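Local atomic coordinates of V-type ATP synthase alpha chain (PDB entry 4O1S), a protein that is an intein, a beta-rich protein-splicing domain of the Hint type, found within the A subunit of an archaeal V-type ATPase. Residues 24-27 with 28-32. Numbering follows the deposited sequence.
Sequences DLYS and SERKK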
ATOM      1  N   ASP A  24      -5.240   8.390   8.896  1.00 24.61           N
ATOM      2  CA  ASP A  24      -6.518   8.775   9.488  1.00 24.16           C
ATOM      3  C   ASP A  24      -7.320   7.548   9.903  1.00 31.43           C
ATOM      4  O   ASP A  24      -7.930   7.512  10.993  1.00 33.36           O
ATOM      5  CB  ASP A  24      -7.336   9.641   8.527  1.00 20.66           C
ATOM      6  CG  ASP A  24      -6.678  10.981   8.249  1.00 28.01           C
ATOM      7  OD1 ASP A  24      -5.868  11.423   9.105  1.00 33.24           O
ATOM      8  OD2 ASP A  24      -6.951  11.583   7.182  1.00 25.52           O
ATOM      9  N   LEU A  25      -7.309   6.550   9.023  1.00 27.38           N
ATOM     10  CA  LEU A  25      -7.955   5.276   9.279  1.00 26.09           C
ATOM     11  C   LEU A  25      -7.383   4.650  10.547  1.00 26.16           C
ATOM     12  O   LEU A  25      -8.118   4.218  11.431  1.00 30.55           O
ATOM     13  CB  LEU A  25      -7.710   4.344   8.101  1.00 31.60           C
ATOM     14  CG  LEU A  25      -8.082   2.883   8.340  1.00 35.53           C
ATOM     15  CD1 LEU A  25      -9.557   2.784   8.702  1.00 36.24           C
ATOM     16  CD2 LEU A  25      -7.775   2.051   7.124  1.00 21.30           C
ATOM     17  N   TYR A  26      -6.061   4.612  10.621  1.00 16.69           N
ATOM     18  CA  TYR A  26      -5.373   4.085  11.781  1.00 22.28           C
ATOM     19  C   TYR A  26      -5.806   4.809  13.051  1.00 30.06           C
ATOM     20  O   TYR A  26      -6.113   4.188  14.078  1.00 37.98           O
ATOM     21  CB  TYR A  26      -3.846   4.195  11.615  1.00 19.52           C
ATOM     22  CG  TYR A  26      -3.102   3.453  12.717  1.00 24.06           C
ATOM     23  CD1 TYR A  26      -2.766   2.101  12.573  1.00 24.60           C
ATOM     24  CD2 TYR A  26      -2.755   4.098  13.912  1.00 18.46           C
ATOM     25  CE1 TYR A  26      -2.102   1.420  13.585  1.00 25.31           C
ATOM     26  CE2 TYR A  26      -2.103   3.421  14.928  1.00 17.16           C
ATOM     27  CZ  TYR A  26      -1.786   2.088  14.759  1.00 23.60           C
ATOM     28  OH  TYR A  26      -1.146   1.424  15.772  1.00 32.30           O
ATOM     29  N   SER A  27      -5.827   6.130  12.976  1.00 25.45           N
ATOM     30  CA  SER A  27      -6.031   6.939  14.158  1.00 29.34           C
ATOM     31  C   SER A  27      -7.421   6.695  14.713  1.00 31.40           C
ATOM     32  O   SER A  27      -7.635   6.611  15.938  1.00 35.20           O
ATOM     33  CB  SER A  27      -5.887   8.406  13.794  1.00 33.56           C
ATOM     34  OG  SER A  27      -5.835   9.183  14.967  1.00 42.51           O
ATOM     35  N   SER A  28      -8.368   6.591  13.787  1.00 23.49           N
ATOM     36  CA  SER A  28      -9.765   6.388  14.126  1.00 22.11           C
ATOM     37  C   SER A  28      -9.980   5.016  14.772  1.00 28.70           C
ATOM     38  O   SER A  28     -10.616   4.897  15.822  1.00 31.08           O
ATOM     39  CB  SER A  28     -10.615   6.516  12.866  1.00 14.78           C
ATOM     40  OG  SER A  28     -11.982   6.312  13.186  1.00 31.44           O
ATOM     41  N   GLU A  29      -9.430   3.987  14.136  1.00 28.73           N
ATOM     42  CA  GLU A  29      -9.560   2.628  14.621  1.00 33.86           C
ATOM     43  C   GLU A  29      -8.864   2.464  15.972  1.00 29.03           C
ATOM     44  O   GLU A  29      -9.274   1.668  16.804  1.00 32.72           O
ATOM     45  CB  GLU A  29      -8.980   1.665  13.587  1.00 34.27           C
ATOM     46  CG  GLU A  29      -9.771   1.624  12.293  1.00 28.06           C
ATOM     47  CD  GLU A  29     -11.125   0.998  12.497  1.00 37.61           C
ATOM     48  OE1 GLU A  29     -11.299   0.286  13.508  1.00 42.83           O
ATOM     49  OE2 GLU A  29     -12.020   1.212  11.657  1.00 41.92           O
ATOM     50  N   ARG A  30      -7.830   3.254  16.189  1.00 22.53           N
ATOM     51  CA  ARG A  30      -7.064   3.162  17.409  1.00 23.85           C
ATOM     52  C   ARG A  30      -7.903   3.510  18.641  1.00 28.48           C
ATOM     53  O   ARG A  30      -7.701   2.949  19.718  1.00 32.16           O
ATOM     54  CB  ARG A  30      -5.829   4.049  17.301  1.00 20.97           C
ATOM     55  CG  ARG A  30      -4.817   3.762  18.363  1.00 22.43           C
ATOM     56  CD  ARG A  30      -3.588   4.643  18.221  1.00 31.53           C
ATOM     57  NE  ARG A  30      -2.599   4.261  19.223  1.00 41.65           N
ATOM     58  CZ  ARG A  30      -2.456   4.856  20.400  1.00 36.11           C
ATOM     59  NH1 ARG A  30      -3.215   5.887  20.729  1.00 37.26           N
ATOM     60  NH2 ARG A  30      -1.553   4.415  21.246  1.00 32.88           N
ATOM     61  N   LYS A  31      -8.868   4.407  18.468  1.00 30.46           N
ATOM     62  CA  LYS A  31      -9.714   4.870  19.571  1.00 26.43           C
ATOM     63  C   LYS A  31     -10.867   3.955  19.910  1.00 30.92           C
ATOM     64  O   LYS A  31     -11.454   4.083  20.987  1.00 40.36           O
ATOM     65  CB  LYS A  31     -10.370   6.197  19.213  1.00 30.87           C
ATOM     66  CG  LYS A  31      -9.458   7.293  18.803  1.00 31.77           C
ATOM     67  CD  LYS A  31     -10.282   8.556  18.686  1.00 34.90           C
ATOM     68  CE  LYS A  31      -9.389   9.742  18.497  1.00 38.38           C
ATOM     69  NZ  LYS A  31      -8.235   9.366  17.629  1.00 40.68           N
ATOM     70  N   LYS A  32     -11.259   3.089  18.978  1.00 31.53           N
ATOM     71  CA  LYS A  32     -12.452   2.261  19.179  1.00 33.42           C
ATOM     72  C   LYS A  32     -12.330   1.253  20.347  1.00 36.82           C
ATOM     73  O   LYS A  32     -11.364   0.474  20.393  1.00 33.59           O
ATOM     74  CB  LYS A  32     -12.796   1.553  17.878  1.00 28.69           C
ATOM     75  CG  LYS A  32     -13.321   2.482  16.788  1.00 21.46           C
ATOM     76  CD  LYS A  32     -13.193   1.827  15.437  1.00 24.51           C
ATOM     77  CE  LYS A  32     -14.378   2.080  14.556  1.00 44.49           C
ATOM     78  NZ  LYS A  32     -14.503   3.543  14.355  1.00 64.49           N
TER
HETATM   79  O   HOH W   1      -5.650   8.276  17.887  1.00 26.83           O
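The ring of Tyr-26 and the guanidinium group of Arg-30, one helical turn apart, lie in planes only 24° from each other, yet they do not stack: Arg-30 CD approaches Tyr-26 CE2 obliquely at 3.8 Å. Both side chains leave the helix with CG anti to the backbone N, and the arginine then runs extended to NE, which carries its charged end past the ring. Their polar ends converge on Glu-44: tyrosine combines a ring that can be buried with a terminal hydroxyl hydrogen-bonded to Glu-44 OE1, and arginine's extended arm places NE in a salt bridge with the same carboxylate oxygen. Tyr-147 meets the tyrosine ring edge-to-face.

Nearby, Leu-25 CD1 packs at 3.8 Å against Glu-29 CG, so the bent glutamate uses its methylene part as a nonpolar surface. Beneath these side chains run i to i+4 backbone bonds of the helix; Glu-29 N binds Leu-25 O almost straight (168°), while Arg-30 N reaches Tyr-26 O less directly. At the helix end Lys-31 N turns instead to Ser-28 O, three residues back. Here Ser-27 O receives a weak bond from Lys-31 NZ (3.3 Å) and another from a water that also accepts from that amine; the lysine arm is extended until a final bend at chi4 turns NZ back to the carbonyl.

The contact lies within helix 22-31 of the intein splicing domain, whose buried side rests on two antiparallel strands: Tyr-26 and Arg-30 touch Ile-46 of strand 43-58, and Tyr-26 and Glu-29 touch Leu-70 of strand 61-75.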